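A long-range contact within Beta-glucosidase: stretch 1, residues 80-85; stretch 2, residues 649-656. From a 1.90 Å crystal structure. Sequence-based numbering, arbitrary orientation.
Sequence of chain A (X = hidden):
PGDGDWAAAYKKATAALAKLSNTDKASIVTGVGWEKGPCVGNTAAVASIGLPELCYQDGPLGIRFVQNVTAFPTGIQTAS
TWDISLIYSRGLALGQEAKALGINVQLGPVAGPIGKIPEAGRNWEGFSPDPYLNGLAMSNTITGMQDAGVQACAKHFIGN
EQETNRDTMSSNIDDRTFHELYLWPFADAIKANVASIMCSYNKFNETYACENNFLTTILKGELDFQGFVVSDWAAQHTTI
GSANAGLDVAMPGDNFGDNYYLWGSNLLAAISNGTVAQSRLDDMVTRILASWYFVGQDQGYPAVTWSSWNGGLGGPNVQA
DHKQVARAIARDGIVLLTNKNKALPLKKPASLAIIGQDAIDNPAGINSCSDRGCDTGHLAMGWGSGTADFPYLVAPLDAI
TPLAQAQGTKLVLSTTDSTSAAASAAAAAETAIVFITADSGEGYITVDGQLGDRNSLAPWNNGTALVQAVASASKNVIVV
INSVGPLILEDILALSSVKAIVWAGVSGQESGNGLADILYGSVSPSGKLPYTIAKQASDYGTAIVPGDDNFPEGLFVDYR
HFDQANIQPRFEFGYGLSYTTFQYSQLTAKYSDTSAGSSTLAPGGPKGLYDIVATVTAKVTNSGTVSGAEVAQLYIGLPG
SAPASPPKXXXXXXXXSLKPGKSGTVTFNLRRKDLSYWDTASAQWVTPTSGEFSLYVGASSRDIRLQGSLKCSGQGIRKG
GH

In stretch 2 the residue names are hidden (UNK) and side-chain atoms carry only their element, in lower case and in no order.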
# COMPACT_ATOMS: atom_id res chain seq x y z
N SER A 80 -5.73 5.54 2.53
CA SER A 80 -6.33 6.57 3.37
C SER A 80 -7.59 7.23 2.81
O SER A 80 -8.33 7.89 3.56
CB SER A 80 -5.33 7.66 3.79
OG SER A 80 -4.17 7.10 4.45
N THR A 81 -7.82 7.05 1.49
CA THR A 81 -9.07 7.52 0.90
C THR A 81 -10.23 6.68 1.21
O THR A 81 -11.35 7.16 1.05
CB THR A 81 -9.00 7.53 -0.65
OG1 THR A 81 -9.00 6.16 -1.12
CG2 THR A 81 -7.77 8.32 -1.09
N TRP A 82 -9.97 5.40 1.57
CA TRP A 82 -10.97 4.38 1.80
C TRP A 82 -12.01 4.34 0.63
O TRP A 82 -13.20 4.09 0.85
CB TRP A 82 -11.72 4.60 3.12
CG TRP A 82 -10.90 4.45 4.32
CD1 TRP A 82 -9.86 5.26 4.71
CD2 TRP A 82 -11.07 3.48 5.38
NE1 TRP A 82 -9.31 4.80 5.90
CE2 TRP A 82 -10.03 3.72 6.34
CE3 TRP A 82 -11.96 2.43 5.61
CZ2 TRP A 82 -9.88 2.97 7.50
CZ3 TRP A 82 -11.82 1.69 6.79
CH2 TRP A 82 -10.78 1.97 7.71
N ASP A 83 -11.52 4.66 -0.58
CA ASP A 83 -12.42 4.88 -1.76
C ASP A 83 -12.06 3.87 -2.86
O ASP A 83 -11.11 4.08 -3.56
CB ASP A 83 -12.33 6.33 -2.22
CG ASP A 83 -13.33 6.63 -3.34
OD1 ASP A 83 -13.79 5.65 -3.96
OD2 ASP A 83 -13.70 7.80 -3.47
N ILE A 84 -12.76 2.73 -2.93
CA ILE A 84 -12.36 1.72 -3.90
C ILE A 84 -12.34 2.17 -5.36
O ILE A 84 -11.62 1.59 -6.17
CB ILE A 84 -13.19 0.41 -3.79
CG1 ILE A 84 -14.67 0.67 -4.00
CG2 ILE A 84 -12.81 -0.26 -2.51
CD1 ILE A 84 -15.60 -0.52 -3.86
N SER A 85 -13.15 3.18 -5.68
CA SER A 85 -13.19 3.74 -7.00
C SER A 85 -11.91 4.47 -7.32
O SER A 85 -11.37 4.31 -8.42
CB SER A 85 -14.37 4.65 -7.16
OG SER A 85 -14.44 5.01 -8.54
N UNK A 649 -12.87 -6.45 14.23
CA UNK A 649 -12.03 -6.55 13.01
C UNK A 649 -12.79 -5.94 11.86
O UNK A 649 -13.96 -6.30 11.61
c UNK A 649 -10.48 -10.03 13.16
o UNK A 649 -9.48 -10.16 12.47
c UNK A 649 -11.84 -8.01 12.69
n UNK A 649 -11.25 -11.03 13.49
c UNK A 649 -10.90 -8.68 13.65
N UNK A 650 -12.15 -5.02 11.14
CA UNK A 650 -12.79 -4.36 10.04
C UNK A 650 -13.20 -5.39 9.03
O UNK A 650 -12.36 -6.19 8.64
c UNK A 650 -11.82 -3.40 9.35
c UNK A 650 -12.45 -2.51 8.31
c UNK A 650 -13.41 -1.45 8.80
c UNK A 650 -11.45 -1.92 7.30
N UNK A 651 -14.48 -5.40 8.65
CA UNK A 651 -14.97 -6.27 7.57
C UNK A 651 -15.86 -5.60 6.54
O UNK A 651 -16.49 -6.29 5.68
n UNK A 651 -10.84 -9.49 8.93
n UNK A 651 -11.42 -11.49 9.86
c UNK A 651 -11.78 -10.39 9.25
c UNK A 651 -14.78 -8.40 9.04
c UNK A 651 -15.67 -7.53 8.18
n UNK A 651 -13.06 -10.21 8.96
c UNK A 651 -13.64 -9.07 8.28
N UNK A 652 -15.87 -4.28 6.54
CA UNK A 652 -16.64 -3.55 5.53
C UNK A 652 -16.37 -2.06 5.65
O UNK A 652 -16.09 -1.57 6.72
N UNK A 653 -16.44 -1.37 4.53
CA UNK A 653 -16.42 0.08 4.54
C UNK A 653 -17.09 0.57 3.31
O UNK A 653 -17.07 -0.13 2.27
c UNK A 653 -13.79 1.00 2.50
c UNK A 653 -12.91 0.64 1.50
c UNK A 653 -12.22 -0.57 1.60
c UNK A 653 -12.50 -1.41 2.69
c UNK A 653 -14.02 0.20 3.60
c UNK A 653 -13.35 -1.00 3.70
c UNK A 653 -14.99 0.64 4.69
N UNK A 654 -17.66 1.75 3.36
CA UNK A 654 -18.40 2.29 2.22
C UNK A 654 -18.39 3.81 2.35
O UNK A 654 -18.75 4.35 3.37
o UNK A 654 -19.98 2.45 -0.07
c UNK A 654 -19.85 1.72 2.23
c UNK A 654 -20.64 2.04 0.96
o UNK A 654 -21.90 1.92 1.00
N UNK A 655 -17.98 4.53 1.30
CA UNK A 655 -17.78 5.95 1.41
C UNK A 655 -18.96 6.66 0.71
O UNK A 655 -19.21 6.37 -0.47
c UNK A 655 -16.44 6.32 0.77
c UNK A 655 -16.00 7.80 0.99
c UNK A 655 -14.56 8.03 0.61
c UNK A 655 -13.99 9.30 1.23
n UNK A 655 -12.58 9.55 0.83
N UNK A 656 -19.66 7.55 1.40
CA UNK A 656 -20.86 8.18 0.86
C UNK A 656 -20.76 9.67 0.90
O UNK A 656 -20.38 10.28 1.89
c UNK A 656 -22.08 7.98 3.09
c UNK A 656 -23.39 8.22 0.97
c UNK A 656 -22.12 7.69 1.60
c UNK A 656 -24.65 7.52 1.47
O HOH W 1 -12.96 9.92 -1.99

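Position 649 carries three carbons, the third bearing one oxygen and one nitrogen. It lies beyond reach of stretch 1. The residue is glutamine, Q649.

Position 650 has four carbons, forked at the second. Its CA-to-CB bond points toward stretch 1. One of its end carbons packs on the indole of W82. The fork at the second carbon makes it leucine, L650, and the contact is W82 CZ3 to L650 CD2 at 3.7 Å.

Position 651 has three carbons, a nitrogen, then a carbon holding two more nitrogens. It stays far from stretch 1 and is hydrogen-bonded elsewhere in the structure. The residue is arginine, R651.

Position 652 has no side-chain atoms, so it is glycine, G652. It makes no contact with stretch 1.

Position 653 shows one carbon followed by a ring of six carbons, with no oxygen attached. It points toward stretch 1 and touches W82 and I84. The residue is phenylalanine, F653. Its CB lies 3.6 Å from W82 CE3, at the edge of the indole. The edge of W82 points toward the face of F653, with the six-membered ring centroids 5.4 Å apart and the planes at 86°. The carbonyl W82 O sits 3.5 Å from F653 CE2, at the ring edge, and I84 CG2 is 4.1 Å from F653 CE2.

Position 654 has two carbons, the second carrying two oxygens. This carboxylate starts away from stretch 1 and does not touch it. The residue is aspartate, D654.

Position 655 has four carbons in a row ending in nitrogen. The chain is extended, with all four chi angles t, and its nitrogen reaches the backbone carbonyl of T81. The residue is lysine, K655. K655 NZ donates a hydrogen bond to T81 O at 2.7 Å, and K655 CD packs 4.0 Å from D83 CB.

Position 656 has four carbons, forked at the first, with one arm two carbons long. It is out of reach. The residue is isoleucine, I656.

The contact joins a loop leading into a helix to a strand, with directions 91° apart. L650, F653 and K655 supply the strand side. W82 is central, packing against leucine and phenylalanine. The lysine adds a polar anchor at T81 O. A water extends it, accepting from K655 NZ at 2.9 Å and donating to D83 OD2 at 2.7 Å. D83 OD1 caps the helix through a weak bond from S85 N at 3.1 Å.

Stretch 2 649-656: QLRGFDKI
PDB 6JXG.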